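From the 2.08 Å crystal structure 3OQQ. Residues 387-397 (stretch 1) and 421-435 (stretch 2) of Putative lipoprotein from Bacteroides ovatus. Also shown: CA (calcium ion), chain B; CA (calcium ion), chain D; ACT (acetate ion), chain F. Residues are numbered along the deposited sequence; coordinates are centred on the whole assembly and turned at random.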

ATOM      1  N   LYS A 387       6.838   3.677  -4.803  1.00 21.83           N
ATOM      2  CA  LYS A 387       5.878   3.606  -3.707  1.00 20.95           C
ATOM      3  C   LYS A 387       6.206   4.754  -2.766  1.00 23.67           C
ATOM      4  O   LYS A 387       7.312   4.841  -2.212  1.00 21.54           O
ATOM      5  CB  LYS A 387       5.944   2.243  -3.021  1.00 22.88           C
ATOM      6  CG  LYS A 387       4.856   2.019  -1.981  1.00 26.46           C
ATOM      7  CD  LYS A 387       4.889   0.559  -1.543  1.00 34.10           C
ATOM      8  CE  LYS A 387       5.864   0.284  -0.431  1.00 34.08           C
ATOM      9  NZ  LYS A 387       5.807  -1.141  -0.011  1.00 39.10           N
ATOM     10  N   LEU A 388       5.240   5.659  -2.628  1.00 19.39           N
ATOM     11  CA  LEU A 388       5.433   6.940  -1.956  1.00 18.40           C
ATOM     12  C   LEU A 388       4.491   7.189  -0.777  1.00 20.69           C
ATOM     13  O   LEU A 388       3.437   6.559  -0.714  1.00 19.27           O
ATOM     14  CB  LEU A 388       5.180   8.040  -3.042  1.00 17.21           C
ATOM     15  CG  LEU A 388       5.880   7.856  -4.411  1.00 20.84           C
ATOM     16  CD1 LEU A 388       5.565   8.979  -5.341  1.00 20.05           C
ATOM     17  CD2 LEU A 388       7.404   7.770  -4.268  1.00 24.28           C
ATOM     18  N   PRO A 389       4.770   8.201   0.091  1.00 19.35           N
ATOM     19  CA  PRO A 389       3.782   8.572   1.131  1.00 18.18           C
ATOM     20  C   PRO A 389       2.429   8.854   0.487  1.00 22.23           C
ATOM     21  O   PRO A 389       2.368   9.379  -0.634  1.00 22.25           O
ATOM     22  CB  PRO A 389       4.414   9.811   1.765  1.00 19.52           C
ATOM     23  CG  PRO A 389       5.886   9.575   1.600  1.00 23.61           C
ATOM     24  CD  PRO A 389       5.974   9.073   0.191  1.00 20.18           C
ATOM     25  N   VAL A 390       1.355   8.444   1.151  1.00 19.91           N
ATOM     26  CA  VAL A 390      -0.011   8.420   0.592  1.00 20.06           C
ATOM     27  C   VAL A 390      -0.475   9.792   0.052  1.00 26.18           C
ATOM     28  O   VAL A 390      -1.121   9.832  -0.997  1.00 27.58           O
ATOM     29  CB  VAL A 390      -1.051   7.779   1.549  1.00 22.81           C
ATOM     30  CG1 VAL A 390      -1.230   8.595   2.833  1.00 23.07           C
ATOM     31  CG2 VAL A 390      -2.384   7.522   0.833  1.00 21.81           C
ATOM     32  N   GLY A 391      -0.079  10.874   0.700  1.00 23.53           N
ATOM     33  CA  GLY A 391      -0.457  12.212   0.239  1.00 23.43           C
ATOM     34  C   GLY A 391       0.241  12.712  -1.015  1.00 26.05           C
ATOM     35  O   GLY A 391      -0.115  13.780  -1.509  1.00 25.56           O
ATOM     36  N   THR A 392       1.244  11.972  -1.549  1.00 22.81           N
ATOM     37  CA  THR A 392       2.011  12.458  -2.709  1.00 22.12           C
ATOM     38  C   THR A 392       1.130  12.556  -3.942  1.00 24.49           C
ATOM     39  O   THR A 392       0.452  11.582  -4.323  1.00 24.53           O
ATOM     40  CB  THR A 392       3.251  11.619  -2.972  1.00 22.39           C
ATOM     41  OG1 THR A 392       3.951  11.455  -1.743  1.00 22.72           O
ATOM     42  CG2 THR A 392       4.176  12.247  -4.036  1.00 13.89           C
ATOM     43  N   ARG A 393       1.140  13.758  -4.551  1.00 18.92           N
ATOM     44  CA  ARG A 393       0.351  14.082  -5.753  1.00 18.76           C
ATOM     45  C   ARG A 393       1.012  13.561  -7.018  1.00 19.80           C
ATOM     46  O   ARG A 393       2.239  13.610  -7.127  1.00 19.80           O
ATOM     47  CB  ARG A 393       0.185  15.609  -5.870  1.00 21.57           C
ATOM     48  CG  ARG A 393      -0.691  16.169  -4.757  1.00 30.35           C
ATOM     49  CD  ARG A 393      -0.128  17.473  -4.323  1.00 33.40           C
ATOM     50  NE  ARG A 393      -0.843  18.064  -3.194  1.00 36.32           N
ATOM     51  CZ  ARG A 393      -0.573  17.817  -1.919  1.00 44.42           C
ATOM     52  NH1 ARG A 393       0.344  16.923  -1.590  1.00 37.79           N
ATOM     53  NH2 ARG A 393      -1.224  18.461  -0.964  1.00 36.34           N
ATOM     54  N   HIS A 394       0.215  13.128  -7.995  1.00 14.31           N
ATOM     55  CA  HIS A 394       0.777  12.667  -9.265  1.00 13.63           C
ATOM     56  C   HIS A 394       0.877  13.846 -10.252  1.00 19.93           C
ATOM     57  O   HIS A 394       0.225  14.886 -10.086  1.00 18.08           O
ATOM     58  CB  HIS A 394      -0.032  11.491  -9.856  1.00 14.12           C
ATOM     59  CG  HIS A 394      -1.451  11.845 -10.181  1.00 17.07           C
ATOM     60  ND1 HIS A 394      -2.406  11.941  -9.193  1.00 18.06           N
ATOM     61  CD2 HIS A 394      -2.017  12.166 -11.374  1.00 17.44           C
ATOM     62  CE1 HIS A 394      -3.535  12.286  -9.806  1.00 16.50           C
ATOM     63  NE2 HIS A 394      -3.356  12.401 -11.122  1.00 16.93           N
ATOM     64  N   ALA A 395       1.692  13.663 -11.289  1.00 17.89           N
ATOM     65  CA  ALA A 395       1.928  14.654 -12.333  1.00 18.48           C
ATOM     66  C   ALA A 395       0.820  14.707 -13.357  1.00 22.39           C
ATOM     67  O   ALA A 395       0.181  13.686 -13.654  1.00 22.19           O
ATOM     68  CB  ALA A 395       3.227  14.326 -13.058  1.00 19.10           C
ATOM     69  N   TYR A 396       0.671  15.890 -13.988  1.00 20.24           N
ATOM     70  CA  TYR A 396      -0.222  16.083 -15.140  1.00 19.90           C
ATOM     71  C   TYR A 396       0.350  15.266 -16.296  1.00 23.89           C
ATOM     72  O   TYR A 396       1.555  15.001 -16.306  1.00 22.32           O
ATOM     73  CB  TYR A 396      -0.307  17.574 -15.538  1.00 20.61           C
ATOM     74  CG  TYR A 396      -1.268  18.381 -14.701  1.00 19.24           C
ATOM     75  CD1 TYR A 396      -2.643  18.221 -14.837  1.00 19.91           C
ATOM     76  CD2 TYR A 396      -0.808  19.362 -13.831  1.00 19.80           C
ATOM     77  CE1 TYR A 396      -3.534  18.954 -14.060  1.00 17.25           C
ATOM     78  CE2 TYR A 396      -1.691  20.118 -13.066  1.00 19.29           C
ATOM     79  CZ  TYR A 396      -3.056  19.899 -13.175  1.00 19.71           C
ATOM     80  OH  TYR A 396      -3.940  20.632 -12.428  1.00 17.15           O
ATOM     81  N   GLU A 397      -0.501  14.833 -17.233  1.00 21.76           N
ATOM     82  CA  GLU A 397      -0.078  14.015 -18.370  1.00 20.35           C
ATOM     83  C   GLU A 397       1.073  14.656 -19.139  1.00 23.77           C
ATOM     84  O   GLU A 397       1.033  15.857 -19.440  1.00 22.56           O
ATOM     85  CB  GLU A 397      -1.257  13.733 -19.311  1.00 21.32           C
ATOM     86  CG  GLU A 397      -1.016  12.561 -20.267  1.00 25.18           C
ATOM     87  CD  GLU A 397      -0.528  11.239 -19.701  1.00 28.26           C
ATOM     88  OE1 GLU A 397      -0.708  10.987 -18.487  1.00 25.36           O
ATOM     89  OE2 GLU A 397       0.016  10.432 -20.488  1.00 22.47           O
ATOM     90  N   LYS A 421      12.914  13.843   1.961  1.00 23.64           N
ATOM     91  CA  LYS A 421      11.554  14.392   1.932  1.00 22.79           C
ATOM     92  C   LYS A 421      11.307  15.136   0.604  1.00 24.03           C
ATOM     93  O   LYS A 421      10.549  16.103   0.559  1.00 23.22           O
ATOM     94  CB  LYS A 421      11.312  15.311   3.138  1.00 24.89           C
ATOM     95  CG  LYS A 421      11.066  14.547   4.436  1.00 33.51           C
ATOM     96  CD  LYS A 421      11.419  15.444   5.616  1.00 43.93           C
ATOM     97  CE  LYS A 421      10.428  15.449   6.742  1.00 60.15           C
ATOM     98  NZ  LYS A 421      10.915  16.283   7.879  1.00 70.79           N
ATOM     99  N   TRP A 422      11.882  14.626  -0.487  1.00 19.96           N
ATOM    100  CA  TRP A 422      11.744  15.207  -1.817  1.00 20.61           C
ATOM    101  C   TRP A 422      10.280  15.328  -2.249  1.00 23.02           C
ATOM    102  O   TRP A 422       9.964  16.274  -2.976  1.00 21.71           O
ATOM    103  CB  TRP A 422      12.520  14.381  -2.859  1.00 20.05           C
ATOM    104  CG  TRP A 422      12.027  12.974  -2.993  1.00 20.72           C
ATOM    105  CD1 TRP A 422      12.481  11.878  -2.323  1.00 23.44           C
ATOM    106  CD2 TRP A 422      10.960  12.515  -3.840  1.00 19.96           C
ATOM    107  NE1 TRP A 422      11.800  10.758  -2.733  1.00 21.96           N
ATOM    108  CE2 TRP A 422      10.865  11.117  -3.670  1.00 22.99           C
ATOM    109  CE3 TRP A 422      10.095  13.150  -4.760  1.00 20.68           C
ATOM    110  CZ2 TRP A 422       9.893  10.341  -4.334  1.00 21.51           C
ATOM    111  CZ3 TRP A 422       9.109  12.390  -5.386  1.00 20.99           C
ATOM    112  CH2 TRP A 422       9.047  10.995  -5.206  1.00 21.18           C
ATOM    113  N   TYR A 423       9.415  14.352  -1.826  1.00 19.41           N
ATOM    114  CA  TYR A 423       7.983  14.238  -2.164  1.00 19.94           C
ATOM    115  C   TYR A 423       7.154  15.381  -1.569  1.00 24.49           C
ATOM    116  O   TYR A 423       6.050  15.635  -2.047  1.00 23.42           O
ATOM    117  CB  TYR A 423       7.409  12.887  -1.711  1.00 21.35           C
ATOM    118  CG  TYR A 423       7.844  12.493  -0.313  1.00 23.86           C
ATOM    119  CD1 TYR A 423       7.259  13.071   0.810  1.00 25.18           C
ATOM    120  CD2 TYR A 423       8.824  11.528  -0.114  1.00 25.36           C
ATOM    121  CE1 TYR A 423       7.688  12.748   2.096  1.00 25.40           C
ATOM    122  CE2 TYR A 423       9.228  11.164   1.169  1.00 26.58           C
ATOM    123  CZ  TYR A 423       8.665  11.789   2.272  1.00 30.41           C
ATOM    124  OH  TYR A 423       9.060  11.444   3.544  1.00 30.22           O
ATOM    125  N   GLU A 424       7.693  16.074  -0.543  1.00 22.93           N
ATOM    126  CA  GLU A 424       7.058  17.231   0.075  1.00 23.69           C
ATOM    127  C   GLU A 424       7.250  18.476  -0.820  1.00 29.50           C
ATOM    128  O   GLU A 424       6.535  19.471  -0.648  1.00 31.77           O
ATOM    129  CB  GLU A 424       7.649  17.496   1.484  1.00 25.37           C
ATOM    130  CG  GLU A 424       7.247  16.472   2.527  1.00 32.45           C
ATOM    131  CD  GLU A 424       7.614  16.729   3.977  1.00 50.48           C
ATOM    132  OE1 GLU A 424       8.339  17.709   4.262  1.00 52.36           O
ATOM    133  OE2 GLU A 424       7.191  15.922   4.833  1.00 56.54           O
ATOM    134  N   ASN A 425       8.226  18.444  -1.743  1.00 23.39           N
ATOM    135  CA  ASN A 425       8.495  19.613  -2.589  1.00 23.18           C
ATOM    136  C   ASN A 425       7.907  19.409  -3.987  1.00 26.27           C
ATOM    137  O   ASN A 425       8.626  19.088  -4.925  1.00 25.52           O
ATOM    138  CB  ASN A 425      10.012  19.943  -2.641  1.00 21.30           C
ATOM    139  CG  ASN A 425      10.361  21.170  -3.479  1.00 36.27           C
ATOM    140  OD1 ASN A 425       9.553  22.084  -3.686  1.00 39.43           O
ATOM    141  ND2 ASN A 425      11.576  21.228  -3.975  1.00 26.16           N
ATOM    142  N   PHE A 426       6.585  19.566  -4.114  1.00 23.22           N
ATOM    143  CA  PHE A 426       5.924  19.400  -5.406  1.00 22.87           C
ATOM    144  C   PHE A 426       5.659  20.756  -6.019  1.00 26.07           C
ATOM    145  O   PHE A 426       5.526  21.728  -5.295  1.00 24.83           O
ATOM    146  CB  PHE A 426       4.600  18.611  -5.243  1.00 24.15           C
ATOM    147  CG  PHE A 426       3.573  19.293  -4.357  1.00 24.64           C
ATOM    148  CD1 PHE A 426       3.576  19.094  -2.982  1.00 25.76           C
ATOM    149  CD2 PHE A 426       2.617  20.141  -4.900  1.00 26.53           C
ATOM    150  CE1 PHE A 426       2.642  19.730  -2.169  1.00 26.95           C
ATOM    151  CE2 PHE A 426       1.694  20.794  -4.082  1.00 28.93           C
ATOM    152  CZ  PHE A 426       1.708  20.576  -2.723  1.00 26.08           C
ATOM    153  N   VAL A 427       5.547  20.828  -7.342  1.00 23.09           N
ATOM    154  CA  VAL A 427       5.197  22.067  -8.042  1.00 21.22           C
ATOM    155  C   VAL A 427       3.700  21.963  -8.320  1.00 23.72           C
ATOM    156  O   VAL A 427       3.263  21.027  -9.010  1.00 21.03           O
ATOM    157  CB  VAL A 427       6.033  22.252  -9.325  1.00 24.94           C
ATOM    158  CG1 VAL A 427       5.595  23.487 -10.098  1.00 24.94           C
ATOM    159  CG2 VAL A 427       7.523  22.311  -8.995  1.00 25.26           C
ATOM    160  N   ASP A 428       2.917  22.904  -7.759  1.00 19.28           N
ATOM    161  CA  ASP A 428       1.469  22.927  -7.889  1.00 17.90           C
ATOM    162  C   ASP A 428       1.018  22.792  -9.357  1.00 22.78           C
ATOM    163  O   ASP A 428       0.196  21.929  -9.645  1.00 20.81           O
ATOM    164  CB  ASP A 428       0.897  24.226  -7.273  1.00 19.23           C
ATOM    165  CG  ASP A 428      -0.610  24.355  -7.415  1.00 21.27           C
ATOM    166  OD1 ASP A 428      -1.272  23.328  -7.621  1.00 19.01           O
ATOM    167  OD2 ASP A 428      -1.115  25.477  -7.312  1.00 22.72           O
ATOM    168  N   GLU A 429       1.516  23.660 -10.264  1.00 20.63           N
ATOM    169  CA  GLU A 429       1.078  23.674 -11.670  1.00 21.60           C
ATOM    170  C   GLU A 429       1.435  22.373 -12.444  1.00 23.39           C
ATOM    171  O   GLU A 429       0.929  22.182 -13.555  1.00 23.71           O
ATOM    172  CB  GLU A 429       1.618  24.937 -12.401  1.00 23.44           C
ATOM    173  CG  GLU A 429       3.037  24.877 -12.932  1.00 36.58           C
ATOM    174  CD  GLU A 429       3.214  24.995 -14.444  1.00 65.74           C
ATOM    175  OE1 GLU A 429       2.276  24.666 -15.214  1.00 40.87           O
ATOM    176  OE2 GLU A 429       4.337  25.360 -14.858  1.00 64.86           O
ATOM    177  N   LYS A 430       2.288  21.488 -11.863  1.00 17.45           N
ATOM    178  CA  LYS A 430       2.721  20.250 -12.513  1.00 17.12           C
ATOM    179  C   LYS A 430       2.100  19.013 -11.887  1.00 22.14           C
ATOM    180  O   LYS A 430       2.346  17.902 -12.365  1.00 20.29           O
ATOM    181  CB  LYS A 430       4.252  20.158 -12.485  1.00 18.72           C
ATOM    182  CG  LYS A 430       4.849  21.282 -13.320  1.00 20.25           C
ATOM    183  CD  LYS A 430       6.268  21.126 -13.710  1.00 32.61           C
ATOM    184  CE  LYS A 430       6.766  22.402 -14.382  1.00 39.01           C
ATOM    185  NZ  LYS A 430       6.224  22.564 -15.763  1.00 38.05           N
ATOM    186  N   THR A 431       1.290  19.194 -10.814  1.00 18.29           N
ATOM    187  CA  THR A 431       0.712  18.057 -10.127  1.00 17.33           C
ATOM    188  C   THR A 431      -0.767  18.220  -9.915  1.00 20.59           C
ATOM    189  O   THR A 431      -1.286  19.327  -9.990  1.00 21.15           O
ATOM    190  CB  THR A 431       1.424  17.787  -8.791  1.00 19.48           C
ATOM    191  OG1 THR A 431       1.411  18.980  -7.978  1.00 16.82           O
ATOM    192  CG2 THR A 431       2.825  17.236  -8.982  1.00 15.35           C
ATOM    193  N   ILE A 432      -1.437  17.100  -9.630  1.00 16.91           N
ATOM    194  CA  ILE A 432      -2.886  17.018  -9.420  1.00 16.18           C
ATOM    195  C   ILE A 432      -3.236  16.555  -8.024  1.00 23.70           C
ATOM    196  O   ILE A 432      -2.636  15.625  -7.491  1.00 22.77           O
ATOM    197  CB  ILE A 432      -3.494  16.015 -10.444  1.00 17.35           C
ATOM    198  CG1 ILE A 432      -3.200  16.453 -11.876  1.00 17.16           C
ATOM    199  CG2 ILE A 432      -5.009  15.713 -10.212  1.00 15.08           C
ATOM    200  CD1 ILE A 432      -3.433  15.387 -12.916  1.00 15.10           C
ATOM    201  N   ARG A 433      -4.288  17.168  -7.500  1.00 24.69           N
ATOM    202  CA  ARG A 433      -5.061  16.830  -6.311  1.00 24.35           C
ATOM    203  C   ARG A 433      -6.522  17.148  -6.644  1.00 26.91           C
ATOM    204  O   ARG A 433      -6.816  18.292  -6.981  1.00 27.23           O
ATOM    205  CB  ARG A 433      -4.576  17.577  -5.065  1.00 27.52           C
ATOM    206  CG  ARG A 433      -5.351  17.200  -3.801  1.00 42.97           C
ATOM    207  CD  ARG A 433      -4.458  16.601  -2.742  1.00 54.86           C
ATOM    208  NE  ARG A 433      -5.093  16.628  -1.427  1.00 62.94           N
ATOM    209  N   TYR A 434      -7.412  16.142  -6.643  1.00 22.11           N
ATOM    210  CA  TYR A 434      -8.843  16.378  -6.890  1.00 22.65           C
ATOM    211  C   TYR A 434      -9.698  15.946  -5.695  1.00 29.36           C
ATOM    212  O   TYR A 434     -10.929  16.090  -5.743  1.00 30.71           O
ATOM    213  CB  TYR A 434      -9.324  15.669  -8.177  1.00 22.50           C
ATOM    214  CG  TYR A 434      -9.230  14.150  -8.180  1.00 21.43           C
ATOM    215  CD1 TYR A 434     -10.295  13.364  -7.744  1.00 21.58           C
ATOM    216  CD2 TYR A 434      -8.116  13.499  -8.715  1.00 21.80           C
ATOM    217  CE1 TYR A 434     -10.235  11.967  -7.783  1.00 19.07           C
ATOM    218  CE2 TYR A 434      -8.046  12.094  -8.766  1.00 21.95           C
ATOM    219  CZ  TYR A 434      -9.129  11.337  -8.330  1.00 23.09           C
ATOM    220  OH  TYR A 434      -9.119   9.966  -8.403  1.00 20.52           O
ATOM    221  N   TRP A 435      -9.047  15.414  -4.644  1.00 28.55           N
ATOM    222  CA  TRP A 435      -9.647  14.832  -3.433  1.00 43.26           C
ATOM    223  C   TRP A 435      -9.288  15.634  -2.174  1.00 52.31           C
ATOM    224  O   TRP A 435      -8.279  16.365  -2.188  1.00 51.41           O
ATOM    225  CB  TRP A 435      -9.186  13.353  -3.272  1.00 43.62           C
ATOM    226  CG  TRP A 435      -7.702  13.195  -3.031  1.00 45.84           C
ATOM    227  CD1 TRP A 435      -7.077  13.063  -1.822  1.00 49.11           C
ATOM    228  CD2 TRP A 435      -6.656  13.247  -4.019  1.00 45.74           C
ATOM    229  NE1 TRP A 435      -5.709  13.017  -1.993  1.00 48.93           N
ATOM    230  CE2 TRP A 435      -5.422  13.143  -3.330  1.00 50.41           C
ATOM    231  CE3 TRP A 435      -6.641  13.363  -5.419  1.00 46.80           C
ATOM    232  CZ2 TRP A 435      -4.183  13.183  -3.997  1.00 49.64           C
ATOM    233  CZ3 TRP A 435      -5.421  13.429  -6.073  1.00 48.59           C
ATOM    234  CH2 TRP A 435      -4.207  13.372  -5.364  1.00 49.22           C
ATOM    235  OXT TRP A 435      -9.993  15.491  -1.156  1.00 76.88           O
TER
HETATM  236 CA    CA B 457       0.927   9.217 -18.473  1.00 21.67          CA
HETATM  237 CA    CA D 459      -3.266  24.614  -8.072  1.00 18.62          CA
HETATM  238  C   ACT F 461      -2.578  23.530 -11.134  0.50 22.63           C
HETATM  239  O   ACT F 461      -2.593  22.311 -10.772  0.50 21.12           O
HETATM  240  OXT ACT F 461      -2.553  24.499 -10.312  0.50 21.61           O
HETATM  241  CH3 ACT F 461      -2.588  23.841 -12.613  0.50 21.67           C
HETATM  242  O   HOH W   1       2.992  15.776  -2.813  1.00 29.21           O
HETATM  243  O   HOH W   2       2.552   8.222 -20.349  1.00 18.14           O
HETATM  244  O   HOH W   3      -4.013  24.930  -5.966  1.00 19.64           O

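Where two mostly loop-like segments meet, a short run of backbone pairing is often supplemented by a few well-placed side chains. The contact between residues 387-397 and 421-435, which buries 901 Å² over both sides, illustrates the point: its backbone pairing is brief, and Arg393, Ile432 and Tyr396 cover the most surface.

Arg393 shows how a charged residue can pack through the flat faces of its guanidinium and through its aliphatic carbons. Its guanidinium lies on the ring of Phe426, the planes at 9° and the centres 4.2 Å apart, while the aliphatic CD sits 3.8 Å from the centroid of the same ring, almost on its normal. The ring thus receives both the methylene and the delocalised charge, the latter off-centre. Over the opposite face of the guanidinium comes CD of Arg433, 3.9 Å from Arg393 NE, so the two like-charged residues meet partly through carbon. A water joins the segments here, accepting from N and NH1 of Arg393 and donating to O of Tyr423.

Ile432 serves two rings at once. Its CB lies over the face of His394, 4.0 Å from the ring centroid, and its CG1 over the face of Tyr396, 3.6 Å from that centroid. Two backbone hydrogen bonds accompany this packing: Ile432 N donates to His394 O at 2.8 Å, and Tyr396 N donates to Lys430 O at 3.1 Å. Between these bonds Ala395 and Thr431 approach to 4.2 Å, CA to CA, with their side chains diverging.

Tyr396 extends the contact to a ligand, its OH donating to O of the acetate at 2.7 Å; acetate OXT and both carboxylate oxygens of Asp428 bind the same calcium ion, each at 2.4 Å.

Farther along, Pro389 repeats the theme, its CG 3.5 Å from the centroid of the Tyr423 ring and nearly on the normal.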